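Local coordinates for Serine/threonine/tyrosine-interacting protein (Homo sapiens, PDB 2R0B) that acts as a catalytically inactive phosphatase that anchors ERK1 and ERK2 in the nucleus and keeps FBXW7 out of its SCF ubiquitin ligase complex, at residues R3-I9 with Y126-F132; I9-L15 with V108-I112. One frame throughout, in Å; residues are numbered along the deposited sequence.

The modelled chain begins at R3, and its first residues, running into edge strand 7-10, form one side of contact 1; the partner, the C-terminal end of helix 120-130 and the loop after it, closes a loop of more than a hundred residues. At I9, which both contacts share, the chain passes into contact 2: strand 7-10 turns back into strand 13-16, and this hairpin lies against helix 103-116. The loop that contact 2 closes sits wholly within that of contact 1. Together they tie one edge of the mixed sheet of the dual-specificity phosphatase fold to two successive helices, which also touch each other where V127 CG2 meets I112 CD1.

Contact 1: residues R3-I9 with Y126-F132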
# COMPACT_ATOMS: atom_id res chain seq x y z
N ARG A 3 6.43 -11.62 -7.84
CA ARG A 3 5.52 -11.79 -6.64
C ARG A 3 6.24 -11.57 -5.30
O ARG A 3 5.63 -11.02 -4.37
CB ARG A 3 4.81 -13.17 -6.70
CG ARG A 3 4.44 -13.83 -5.34
CD ARG A 3 3.21 -13.21 -4.69
NE ARG A 3 2.90 -13.88 -3.44
CZ ARG A 3 3.51 -13.64 -2.28
NH1 ARG A 3 3.15 -14.35 -1.20
NH2 ARG A 3 4.46 -12.71 -2.19
N ARG A 4 7.52 -11.95 -5.21
CA ARG A 4 8.30 -11.74 -3.97
C ARG A 4 9.18 -10.48 -3.99
O ARG A 4 10.07 -10.32 -3.15
CB ARG A 4 9.10 -13.00 -3.61
CG ARG A 4 8.21 -14.24 -3.39
CD ARG A 4 8.94 -15.42 -2.73
NE ARG A 4 9.14 -15.24 -1.29
CZ ARG A 4 8.22 -15.54 -0.37
NH1 ARG A 4 7.04 -16.06 -0.73
NH2 ARG A 4 8.47 -15.33 0.91
N GLU A 5 8.91 -9.59 -4.94
CA GLU A 5 9.61 -8.31 -5.06
C GLU A 5 8.62 -7.15 -5.19
O GLU A 5 7.43 -7.36 -5.48
CB GLU A 5 10.59 -8.31 -6.24
CG GLU A 5 9.96 -8.49 -7.62
CD GLU A 5 11.00 -8.66 -8.74
OE1 GLU A 5 12.19 -8.83 -8.44
OE2 GLU A 5 10.62 -8.57 -9.93
N MET A 6 9.12 -5.94 -4.97
CA MET A 6 8.31 -4.72 -5.08
C MET A 6 8.35 -4.14 -6.51
O MET A 6 9.38 -4.24 -7.20
CB MET A 6 8.74 -3.65 -4.04
CG MET A 6 10.09 -2.95 -4.29
SD MET A 6 10.57 -1.62 -3.13
CE MET A 6 12.08 -1.01 -3.92
N GLN A 7 7.22 -3.56 -6.93
CA GLN A 7 7.13 -2.86 -8.21
C GLN A 7 6.82 -1.39 -8.01
O GLN A 7 6.02 -1.06 -7.14
CB GLN A 7 6.05 -3.49 -9.08
CG GLN A 7 6.49 -4.84 -9.66
CD GLN A 7 6.17 -5.96 -8.71
OE1 GLN A 7 5.09 -5.98 -8.14
NE2 GLN A 7 7.08 -6.91 -8.55
N GLU A 8 7.42 -0.51 -8.82
CA GLU A 8 6.96 0.87 -8.90
C GLU A 8 5.64 0.95 -9.63
O GLU A 8 5.53 0.56 -10.80
CB GLU A 8 7.99 1.82 -9.55
CG GLU A 8 7.76 3.30 -9.17
CD GLU A 8 8.93 4.25 -9.50
OE1 GLU A 8 10.01 3.81 -9.96
OE2 GLU A 8 8.77 5.48 -9.31
N ILE A 9 4.63 1.46 -8.95
CA ILE A 9 3.28 1.49 -9.49
C ILE A 9 3.02 2.83 -10.18
O ILE A 9 2.42 2.91 -11.26
CB ILE A 9 2.25 1.28 -8.38
CG1 ILE A 9 2.46 -0.10 -7.69
CG2 ILE A 9 0.83 1.41 -8.94
CD1 ILE A 9 2.46 -1.30 -8.64
N TYR A 126 -4.86 -0.77 -14.01
CA TYR A 126 -3.60 -0.06 -14.10
C TYR A 126 -2.57 -0.74 -13.19
O TYR A 126 -1.42 -0.98 -13.57
CB TYR A 126 -3.80 1.42 -13.71
CG TYR A 126 -2.51 2.15 -13.62
CD1 TYR A 126 -2.03 2.87 -14.71
CD2 TYR A 126 -1.73 2.09 -12.46
CE1 TYR A 126 -0.82 3.53 -14.64
CE2 TYR A 126 -0.50 2.74 -12.38
CZ TYR A 126 -0.06 3.45 -13.46
OH TYR A 126 1.16 4.09 -13.39
N VAL A 127 -3.00 -1.07 -11.98
CA VAL A 127 -2.08 -1.67 -11.02
C VAL A 127 -1.76 -3.12 -11.40
O VAL A 127 -0.62 -3.54 -11.30
CB VAL A 127 -2.59 -1.56 -9.56
CG1 VAL A 127 -1.64 -2.29 -8.57
CG2 VAL A 127 -2.74 -0.14 -9.18
N GLN A 128 -2.77 -3.85 -11.88
CA GLN A 128 -2.59 -5.24 -12.30
C GLN A 128 -1.55 -5.35 -13.43
O GLN A 128 -0.78 -6.33 -13.51
CB GLN A 128 -3.95 -5.78 -12.77
CG GLN A 128 -4.01 -7.26 -13.04
CD GLN A 128 -5.39 -7.67 -13.55
OE1 GLN A 128 -5.94 -7.05 -14.48
NE2 GLN A 128 -5.95 -8.71 -12.96
N GLU A 129 -1.49 -4.34 -14.29
CA GLU A 129 -0.52 -4.37 -15.39
C GLU A 129 0.92 -4.32 -14.85
O GLU A 129 1.85 -4.89 -15.47
CB GLU A 129 -0.79 -3.24 -16.40
CG GLU A 129 -2.12 -3.42 -17.15
CD GLU A 129 -2.00 -4.17 -18.47
OE1 GLU A 129 -1.12 -5.07 -18.61
OE2 GLU A 129 -2.82 -3.87 -19.38
N ARG A 130 1.10 -3.69 -13.69
CA ARG A 130 2.42 -3.55 -13.06
C ARG A 130 2.74 -4.68 -12.08
O ARG A 130 3.89 -5.11 -11.98
CB ARG A 130 2.51 -2.23 -12.30
CG ARG A 130 2.90 -1.02 -13.15
CD ARG A 130 1.75 -0.05 -13.27
NE ARG A 130 1.97 0.89 -14.37
CZ ARG A 130 1.15 1.03 -15.42
NH1 ARG A 130 1.45 1.92 -16.35
NH2 ARG A 130 0.03 0.32 -15.53
N ARG A 131 1.73 -5.12 -11.33
CA ARG A 131 1.88 -6.24 -10.40
C ARG A 131 0.78 -7.26 -10.68
O ARG A 131 -0.37 -7.14 -10.22
CB ARG A 131 1.88 -5.78 -8.94
CG ARG A 131 2.17 -6.92 -7.94
CD ARG A 131 2.27 -6.38 -6.52
NE ARG A 131 2.43 -7.45 -5.53
CZ ARG A 131 3.55 -8.15 -5.33
NH1 ARG A 131 4.64 -7.93 -6.08
NH2 ARG A 131 3.55 -9.12 -4.42
N PHE A 132 1.15 -8.28 -11.44
CA PHE A 132 0.19 -9.19 -12.04
C PHE A 132 -0.72 -9.92 -11.06
O PHE A 132 -1.82 -10.34 -11.43
CB PHE A 132 0.92 -10.19 -12.95
CG PHE A 132 1.67 -11.27 -12.20
CD1 PHE A 132 0.99 -12.39 -11.72
CD2 PHE A 132 3.04 -11.19 -12.04
CE1 PHE A 132 1.67 -13.41 -11.04
CE2 PHE A 132 3.74 -12.20 -11.38
CZ PHE A 132 3.04 -13.31 -10.87
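R131 NH2 is gripped by two carbonyls: it donates to R3 O at 2.8 Å and also bonds A99 O. R131 NE bonds G100 O, and R131 NH1 donates to Q7 OE1 at 2.9 Å. The arginine thus ties the N-terminal arm to the counterpart of the family's HCxxGxxR P-loop, where a glycine replaces the catalytic cysteine. The bond to Q7 is nearly straight (165°) and lies on a lone pair in the carbonyl plane, with amide and guanidinium close to coplanar. R131 reaches this far because its chain runs extended from CG to NE; Q7 bends at chi2 (88°), which swings its amide across the arginine stem, so that OE1 also lies 3.1 Å from R131 CG. With an alanine in place of R131, Q7 OE1 and R3 O would probably lose their donor and the N-terminal arm a polar tie to that loop. At the other end, Y126 OH donates to I9 O over 2.7 Å, in the carbonyl plane, and the carbonyl oxygen sits at the edge of the ring. R130 folds back on its own helix: NH2 lies over the centre of the Y126 ring, 3.3 Å above its plane, and bonds Y126 O. I9 CG2 meets V127 CG2 and Y126 CE2, each at 3.9 Å, while I9 CD1 rests on R130 CB. Strand 7-9 runs nearly antiparallel to helix 126-130, at 158° with axes 8.7 Å apart; I9 and V127 both continue onto helix 103-116, and Q7 pairs with L15 in the next strand.

Contact 2: residues I9-L15 with V108-I112; sequences ILPGLFL and VIAYI
Aliphatic side chains meet first: L10 CD2 presses on I112 CG1 at 3.4 Å, tighter than usual for two carbons, the two chains lying alongside with opposed directions. L10 gets there with CG lodged between its backbone N and carbonyl carbon, chi1 61°. I112 CD1 also reaches I9 CG2, 3.8 Å away, the isoleucine of the helix set roughly perpendicular to that of the strand. V108 divides its methyls: CG1 faces I9 CG2 at 4.0 Å and L13 CD2 at 4.1 Å, whereas CG2 turns to L15 CD1. The backbone that presents these residues is a beta hairpin with a type II turn from L10 to L13 and a classic beta bulge, I9 and L10 both facing L13. I9 N bonds L13 O at 2.9 Å, and L10 N adds a weak bond to the same oxygen. G12 takes a positive phi of 84° in the turn, and its N donates to E8 OE2. The aromatic contacts belong to Y111. L10 CD1 comes to the edge of its ring, near the plane, at CE2, and L13 CD2 approaches Y111 CD2 obliquely at 3.8 Å. Beyond the hairpin, Y111 packs on K80, I83 and L87 of helix 76-88, its OH weakly bonded to D84 OD1, while L13 and V108 both touch V95 of strand 93-96, which runs parallel to strand 13-16.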
# COMPACT_ATOMS: atom_id res chain seq x y z
N ILE A 9 4.63 1.46 -8.95
CA ILE A 9 3.28 1.49 -9.49
C ILE A 9 3.02 2.83 -10.18
O ILE A 9 2.42 2.91 -11.26
CB ILE A 9 2.25 1.28 -8.38
CG1 ILE A 9 2.46 -0.10 -7.69
CG2 ILE A 9 0.83 1.41 -8.94
CD1 ILE A 9 2.46 -1.30 -8.64
N LEU A 10 3.45 3.89 -9.51
CA LEU A 10 3.41 5.21 -10.10
C LEU A 10 4.61 5.96 -9.56
O LEU A 10 5.27 5.49 -8.66
CB LEU A 10 2.08 5.93 -9.84
CG LEU A 10 1.57 6.27 -8.43
CD1 LEU A 10 1.97 7.67 -8.00
CD2 LEU A 10 0.07 6.11 -8.35
N PRO A 11 4.94 7.11 -10.16
CA PRO A 11 6.19 7.72 -9.71
C PRO A 11 6.31 7.88 -8.19
O PRO A 11 5.53 8.61 -7.56
CB PRO A 11 6.18 9.06 -10.43
CG PRO A 11 5.39 8.82 -11.65
CD PRO A 11 4.29 7.87 -11.25
N GLY A 12 7.29 7.19 -7.60
CA GLY A 12 7.53 7.32 -6.17
C GLY A 12 6.67 6.45 -5.25
O GLY A 12 6.81 6.54 -4.03
N LEU A 13 5.82 5.61 -5.81
CA LEU A 13 4.95 4.75 -4.97
C LEU A 13 5.13 3.31 -5.40
O LEU A 13 4.85 2.97 -6.54
CB LEU A 13 3.48 5.16 -5.09
CG LEU A 13 2.44 4.34 -4.35
CD1 LEU A 13 2.64 4.46 -2.84
CD2 LEU A 13 1.00 4.73 -4.73
N PHE A 14 5.62 2.49 -4.48
CA PHE A 14 5.95 1.10 -4.74
C PHE A 14 5.03 0.19 -3.95
O PHE A 14 4.55 0.57 -2.87
CB PHE A 14 7.40 0.81 -4.30
CG PHE A 14 8.45 1.58 -5.05
CD1 PHE A 14 9.28 0.92 -5.97
CD2 PHE A 14 8.66 2.94 -4.82
CE1 PHE A 14 10.28 1.61 -6.65
CE2 PHE A 14 9.67 3.64 -5.51
CZ PHE A 14 10.46 2.97 -6.44
N LEU A 15 4.80 -1.01 -4.48
CA LEU A 15 3.90 -1.99 -3.86
C LEU A 15 4.60 -3.33 -3.83
O LEU A 15 5.14 -3.78 -4.84
CB LEU A 15 2.60 -2.10 -4.68
CG LEU A 15 1.60 -3.22 -4.32
CD1 LEU A 15 1.02 -3.11 -2.92
CD2 LEU A 15 0.47 -3.33 -5.37
N VAL A 108 -3.15 0.95 -2.26
CA VAL A 108 -2.49 1.66 -3.39
C VAL A 108 -3.57 2.11 -4.38
O VAL A 108 -3.49 3.22 -4.96
CB VAL A 108 -1.40 0.77 -4.04
CG1 VAL A 108 -1.03 1.29 -5.43
CG2 VAL A 108 -0.14 0.69 -3.12
N ILE A 109 -4.59 1.27 -4.54
CA ILE A 109 -5.72 1.59 -5.43
C ILE A 109 -6.49 2.80 -4.91
O ILE A 109 -6.92 3.65 -5.69
CB ILE A 109 -6.62 0.36 -5.72
CG1 ILE A 109 -5.84 -0.62 -6.65
CG2 ILE A 109 -8.00 0.79 -6.33
CD1 ILE A 109 -6.29 -2.10 -6.65
N ALA A 110 -6.69 2.89 -3.60
CA ALA A 110 -7.43 4.01 -3.05
C ALA A 110 -6.72 5.33 -3.36
O ALA A 110 -7.35 6.30 -3.76
CB ALA A 110 -7.60 3.85 -1.55
N TYR A 111 -5.39 5.31 -3.20
CA TYR A 111 -4.57 6.48 -3.46
C TYR A 111 -4.71 6.86 -4.93
O TYR A 111 -4.88 8.04 -5.25
CB TYR A 111 -3.10 6.23 -3.07
CG TYR A 111 -2.25 7.44 -3.39
CD1 TYR A 111 -2.21 8.54 -2.52
CD2 TYR A 111 -1.58 7.52 -4.60
CE1 TYR A 111 -1.46 9.68 -2.84
CE2 TYR A 111 -0.84 8.65 -4.93
CZ TYR A 111 -0.78 9.71 -4.05
OH TYR A 111 -0.06 10.81 -4.44
N ILE A 112 -4.68 5.86 -5.81
CA ILE A 112 -4.72 6.13 -7.27
C ILE A 112 -6.08 6.66 -7.71
O ILE A 112 -6.16 7.64 -8.48
CB ILE A 112 -4.37 4.88 -8.09
CG1 ILE A 112 -2.90 4.57 -7.92
CG2 ILE A 112 -4.75 5.08 -9.61
CD1 ILE A 112 -2.51 3.17 -8.40